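Local coordinates for protein arabinogalactan endo-1,4-beta-galactosidase (Ignisphaera aggregans, PDB 7OSK) that probably hydrolyses internal beta-1,4-galactosidic linkages of galactans through its calcium-binding GH53 catalytic domain, one part of a longer archaeal protein, at residues W61-E64 against K68-D71; I231-V236 against N243-L248. One frame throughout, in Å; residues are numbered along the deposited sequence. Where two conformers were deposited one is given.

Contact 1: residues W61-E64 against K68-D71; sequences WIIE and KYYD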
loop_
_atom_site.group_PDB
_atom_site.type_symbol
_atom_site.label_atom_id
_atom_site.label_comp_id
_atom_site.label_asym_id
_atom_site.label_seq_id
_atom_site.Cartn_x
_atom_site.Cartn_y
_atom_site.Cartn_z
ATOM N N TRP A 61 8.545 -11.421 -6.556
ATOM C CA TRP A 61 9.870 -11.351 -7.168
ATOM C C TRP A 61 10.907 -12.079 -6.315
ATOM O O TRP A 61 11.739 -12.819 -6.836
ATOM C CB TRP A 61 10.277 -9.889 -7.374
ATOM C CG TRP A 61 11.643 -9.692 -7.974
ATOM C CD1 TRP A 61 12.731 -9.139 -7.365
ATOM C CD2 TRP A 61 12.060 -10.036 -9.302
ATOM N NE1 TRP A 61 13.797 -9.118 -8.228
ATOM C CE2 TRP A 61 13.412 -9.663 -9.424
ATOM C CE3 TRP A 61 11.421 -10.626 -10.398
ATOM C CZ2 TRP A 61 14.140 -9.860 -10.597
ATOM C CZ3 TRP A 61 12.145 -10.821 -11.563
ATOM C CH2 TRP A 61 13.491 -10.439 -11.652
ATOM N N ILE A 62 10.842 -11.870 -5.003
ATOM C CA ILE A 62 11.753 -12.518 -4.062
ATOM C C ILE A 62 11.681 -14.043 -4.172
ATOM O O ILE A 62 12.709 -14.721 -4.167
ATOM C CB ILE A 62 11.443 -12.092 -2.607
ATOM C CG1 ILE A 62 11.753 -10.603 -2.425
ATOM C CG2 ILE A 62 12.246 -12.925 -1.606
ATOM C CD1 ILE A 62 11.349 -10.029 -1.071
ATOM N N ILE A 63 10.466 -14.574 -4.265
ATOM C CA ILE A 63 10.257 -16.018 -4.343
ATOM C C ILE A 63 10.836 -16.590 -5.638
ATOM O O ILE A 63 11.367 -17.703 -5.653
ATOM C CB ILE A 63 8.755 -16.371 -4.250
ATOM C CG1 ILE A 63 8.164 -15.832 -2.943
ATOM C CG2 ILE A 63 8.545 -17.883 -4.332
ATOM C CD1 ILE A 63 6.650 -15.907 -2.864
ATOM N N GLU A 64 10.735 -15.826 -6.720
ATOM C CA GLU A 64 11.235 -16.268 -8.016
ATOM C C GLU A 64 12.754 -16.394 -8.005
ATOM O O GLU A 64 13.318 -17.234 -8.704
ATOM C CB GLU A 64 10.793 -15.302 -9.120
ATOM C CG GLU A 64 9.303 -15.376 -9.441
ATOM C CD GLU A 64 8.867 -14.353 -10.476
ATOM O OE1 GLU A 64 9.749 -13.752 -11.124
ATOM O OE2 GLU A 64 7.643 -14.152 -10.640
ATOM N N LYS A 68 13.167 -17.406 0.678
ATOM C CA LYS A 68 12.346 -18.296 1.496
ATOM C C LYS A 68 11.807 -17.594 2.740
ATOM O O LYS A 68 12.519 -16.827 3.387
ATOM C CB LYS A 68 13.156 -19.527 1.913
ATOM C CG LYS A 68 13.619 -20.398 0.754
ATOM C CD LYS A 68 14.508 -21.536 1.242
ATOM C CE LYS A 68 14.935 -22.450 0.103
ATOM N NZ LYS A 68 13.780 -23.155 -0.520
ATOM N N TYR A 69 10.547 -17.873 3.067
ATOM C CA TYR A 69 9.908 -17.340 4.267
ATOM C C TYR A 69 9.685 -18.445 5.294
ATOM O O TYR A 69 9.303 -19.565 4.943
ATOM C CB TYR A 69 8.575 -16.675 3.921
ATOM C CG TYR A 69 8.717 -15.410 3.109
ATOM C CD1 TYR A 69 8.880 -14.178 3.730
ATOM C CD2 TYR A 69 8.688 -15.446 1.724
ATOM C CE1 TYR A 69 9.010 -13.020 2.994
ATOM C CE2 TYR A 69 8.818 -14.292 0.978
ATOM C CZ TYR A 69 8.978 -13.082 1.616
ATOM O OH TYR A 69 9.107 -11.930 0.875
ATOM N N TYR A 70 9.921 -18.119 6.562
ATOM C CA TYR A 70 9.786 -19.081 7.652
ATOM C C TYR A 70 8.801 -18.575 8.706
ATOM O O TYR A 70 8.731 -17.377 8.982
ATOM C CB TYR A 70 11.151 -19.358 8.285
ATOM C CG TYR A 70 12.186 -19.840 7.293
ATOM C CD1 TYR A 70 12.911 -18.941 6.524
ATOM C CD2 TYR A 70 12.436 -21.195 7.126
ATOM C CE1 TYR A 70 13.854 -19.378 5.616
ATOM C CE2 TYR A 70 13.376 -21.639 6.221
ATOM C CZ TYR A 70 14.083 -20.728 5.469
ATOM O OH TYR A 70 15.023 -21.167 4.565
ATOM N N ASP A 71 8.044 -19.500 9.289
ATOM C CA ASP A 71 7.013 -19.156 10.265
ATOM C C ASP A 71 7.625 -18.829 11.625
ATOM O O ASP A 71 8.844 -18.717 11.756
ATOM C CB ASP A 71 6.009 -20.304 10.398
ATOM C CG ASP A 71 6.648 -21.580 10.908
ATOM O OD1 ASP A 71 7.894 -21.659 10.911
ATOM O OD2 ASP A 71 5.908 -22.507 11.301
#
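The ring of Tyr69 meets Ile63 at its edge, near the ring plane, where CG1 of Ile63 lies 4.3 Å from CE2 of Tyr69; beyond the two segments, Phe378 stands edge-to-face with the same ring. The contact is a helix-to-loop packing in the (beta/alpha)8 barrel of family GH53: the short helix 59-65, which follows the first barrel strand, is met by the loop that runs on from it toward helix 79-85. Leu79 and Ile82 of that next helix also touch Tyr69, so the phenol is held among apolar groups from several parts of the chain.

Ile62 and Tyr69 cross at about a right angle, and Ile62 reaches the phenol at its oxygen end. The hydroxyl of this buried tyrosine, next to the methyls of Ile62, is satisfied by a hydrogen bond with the backbone O of Thr355, which ties the ring's outer end to a loop outside both segments. With CG of Tyr69 anti to the carbonyl carbon (chi1 -68°), the ring swings toward the helix although CB leaves the backbone at an angle to it. Ile62 also packs on Ile357 and Ala362, and its side chain lies about 6 Å from that of Asn370, a calcium ligand. Two methyls of Ile62 come to the phenol oxygen from one side, CD1 to 3.5 Å and CG2 to 4.1 Å of Tyr69 OH.

Contact 2: residues I231-V236 against N243-L248; sequences IHLAGV and NFIDRL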
loop_
_atom_site.group_PDB
_atom_site.type_symbol
_atom_site.label_atom_id
_atom_site.label_comp_id
_atom_site.label_asym_id
_atom_site.label_seq_id
_atom_site.Cartn_x
_atom_site.Cartn_y
_atom_site.Cartn_z
ATOM N N ILE A 231 -9.228 6.496 -3.042
ATOM C CA ILE A 231 -8.421 7.686 -3.270
ATOM C C ILE A 231 -7.344 7.755 -2.194
ATOM O O ILE A 231 -7.644 7.923 -1.010
ATOM C CB ILE A 231 -9.281 8.968 -3.253
ATOM C CG1 ILE A 231 -10.269 8.967 -4.425
ATOM C CG2 ILE A 231 -8.403 10.215 -3.298
ATOM C CD1 ILE A 231 -9.619 8.951 -5.804
ATOM N N HIS A 232 -6.090 7.627 -2.620
ATOM C CA HIS A 232 -4.964 7.525 -1.699
ATOM C C HIS A 232 -4.215 8.846 -1.586
ATOM O O HIS A 232 -3.838 9.446 -2.593
ATOM C CB HIS A 232 -4.016 6.414 -2.162
ATOM C CG HIS A 232 -2.890 6.141 -1.218
ATOM N ND1 HIS A 232 -1.777 5.406 -1.582
ATOM C CD2 HIS A 232 -2.693 6.489 0.075
ATOM C CE1 HIS A 232 -0.953 5.320 -0.561
ATOM N NE2 HIS A 232 -1.483 5.971 0.462
ATOM N N LEU A 233 -4.014 9.292 -0.348
ATOM C CA LEU A 233 -3.255 10.506 -0.072
ATOM C C LEU A 233 -2.157 10.230 0.945
ATOM O O LEU A 233 -2.267 9.306 1.750
ATOM C CB LEU A 233 -4.177 11.614 0.441
ATOM C CG LEU A 233 -5.209 12.162 -0.545
ATOM C CD1 LEU A 233 -6.035 13.245 0.129
ATOM C CD2 LEU A 233 -4.545 12.701 -1.803
ATOM N N ALA A 234 -1.103 11.039 0.901
ATOM C CA ALA A 234 0.031 10.892 1.807
ATOM C C ALA A 234 0.092 12.036 2.818
ATOM O O ALA A 234 -0.192 13.191 2.492
ATOM C CB ALA A 234 1.326 10.817 1.018
ATOM N N GLY A 235 0.473 11.700 4.047
ATOM C CA GLY A 235 0.563 12.675 5.117
ATOM C C GLY A 235 -0.694 12.699 5.961
ATOM O O GLY A 235 -1.653 11.975 5.681
ATOM N N VAL A 236 -0.683 13.528 7.001
ATOM C CA VAL A 236 -1.841 13.689 7.869
ATOM C C VAL A 236 -2.175 15.170 8.060
ATOM O O VAL A 236 -2.798 15.556 9.048
ATOM C CB VAL A 236 -1.617 13.011 9.245
ATOM C CG1 VAL A 236 -1.798 11.503 9.135
ATOM C CG2 VAL A 236 -0.238 13.349 9.791
ATOM N N ASN A 243 -9.258 20.496 1.762
ATOM C CA ASN A 243 -9.213 21.247 0.514
ATOM C C ASN A 243 -9.212 20.337 -0.708
ATOM O O ASN A 243 -9.851 20.636 -1.716
ATOM C CB ASN A 243 -7.974 22.147 0.480
ATOM C CG ASN A 243 -7.990 23.208 1.567
ATOM O OD1 ASN A 243 -9.047 23.707 1.952
ATOM N ND2 ASN A 243 -6.809 23.561 2.065
ATOM N N PHE A 244 -8.495 19.223 -0.606
ATOM C CA PHE A 244 -8.332 18.313 -1.732
ATOM C C PHE A 244 -9.582 17.469 -1.977
ATOM O O PHE A 244 -10.025 17.322 -3.116
ATOM C CB PHE A 244 -7.130 17.396 -1.501
ATOM C CG PHE A 244 -6.786 16.539 -2.685
ATOM C CD1 PHE A 244 -7.368 15.291 -2.847
ATOM C CD2 PHE A 244 -5.884 16.982 -3.637
ATOM C CE1 PHE A 244 -7.053 14.501 -3.937
ATOM C CE2 PHE A 244 -5.565 16.197 -4.729
ATOM C CZ PHE A 244 -6.149 14.954 -4.880
ATOM N N ILE A 245 -10.147 16.917 -0.909
ATOM C CA ILE A 245 -11.289 16.018 -1.034
ATOM C C ILE A 245 -12.572 16.782 -1.364
ATOM O O ILE A 245 -13.366 16.333 -2.190
ATOM C CB ILE A 245 -11.485 15.190 0.253
ATOM C CG1 ILE A 245 -10.266 14.288 0.471
ATOM C CG2 ILE A 245 -12.763 14.347 0.170
ATOM C CD1 ILE A 245 -10.282 13.510 1.773
ATOM N N ASP A 246 -12.777 17.923 -0.713
ATOM C CA ASP A 246 -13.907 18.794 -1.031
ATOM C C ASP A 246 -13.956 19.085 -2.525
ATOM O O ASP A 246 -14.998 18.929 -3.166
ATOM C CB ASP A 246 -13.819 20.114 -0.258
ATOM C CG ASP A 246 -14.247 19.980 1.191
ATOM O OD1 ASP A 246 -14.296 18.840 1.698
ATOM O OD2 ASP A 246 -14.528 21.021 1.823
ATOM N N ARG A 247 -12.826 19.510 -3.080
ATOM C CA ARG A 247 -12.755 19.850 -4.494
ATOM C C ARG A 247 -12.949 18.606 -5.356
ATOM O O ARG A 247 -13.440 18.691 -6.481
ATOM C CB ARG A 247 -11.420 20.518 -4.820
ATOM C CG ARG A 247 -11.417 21.280 -6.139
ATOM C CD ARG A 247 -10.067 21.929 -6.405
ATOM N NE ARG A 247 -10.088 22.768 -7.600
ATOM C CZ ARG A 247 -9.015 23.346 -8.130
ATOM N NH1 ARG A 247 -7.820 23.176 -7.579
ATOM N NH2 ARG A 247 -9.134 24.091 -9.218
ATOM N N LEU A 248 -12.567 17.451 -4.821
ATOM C CA LEU A 248 -12.705 16.192 -5.544
ATOM C C LEU A 248 -14.165 15.743 -5.584
ATOM O O LEU A 248 -14.692 15.401 -6.641
ATOM C CB LEU A 248 -11.834 15.110 -4.899
ATOM C CG LEU A 248 -11.358 13.974 -5.808
ATOM C CD1 LEU A 248 -10.396 14.497 -6.866
ATOM C CD2 LEU A 248 -10.702 12.876 -4.986
#
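Ile231 opens the contact by meeting Leu248 tip to tip, its CG2 lying 3.9 Å from CD2 of Leu248. That methyl, CD2 of Leu248, rests against both branches of the isoleucine, CG1 of Ile231 being almost as near, at 4.0 Å. Outside the segments, Phe255 touches Ile231, and Trp206 and Leu213 of helix 206-223 touch Leu248.

One residue on, His232 turns to the other side of the strand, where its NE2 hydrogen-bonds Ser261 OG of the neighbouring strand. Such a division of labour is how a (beta/alpha)8 barrel is built: strand 228-234 is the fifth of eight parallel strands, and helix 238-250 carries the chain back in a right-handed beta-alpha-beta crossover that leads to strand 257-261. The axes of 231-234 and 243-248 run nearly antiparallel (159°), 11.3 Å apart at closest approach. The outward residues of the strand face the helix, and their chemistry is wholly apolar.

Leu233 is the next of these. The two methyls of Leu233 fork against Phe244. CD2 of Leu233 sits over one face of the Phe244 ring in a CH-pi contact, 4.1 Å from the ring centroid and 25° off the normal, displaced toward the rim on the CE1 side. The other methyl, CD1 of Leu233, lies 3.8 Å from CD1 of Phe244 and more loosely touches Ile245, whose CG1 is 4.4 Å away. With CG of Phe244 anti to the backbone N (chi1 -173°), the ring is carried from the helix toward the strand; Trp206 meets this ring edge-to-face.

How the contacts relate
Both contacts belong to the same (beta/alpha)8 domain, but on opposite sides of the chain's centre, with their centres about 35 Å apart and nearest atoms about 20 Å apart. They share no helix or strand. Contact 2 is core packing throughout: all five touching residues are buried, and aliphatic groups and one ring join a barrel strand to its own helix. Contact 1 is smaller and mixed, with an exposed isoleucine beside two buried residues, and ties a short helix to an irregular loop. Contact 1 includes a hydroxyl; no polar side-chain atom takes part in contact 2. Contact 1 is the nearer to the calcium site, whereas contact 2 lies away from it.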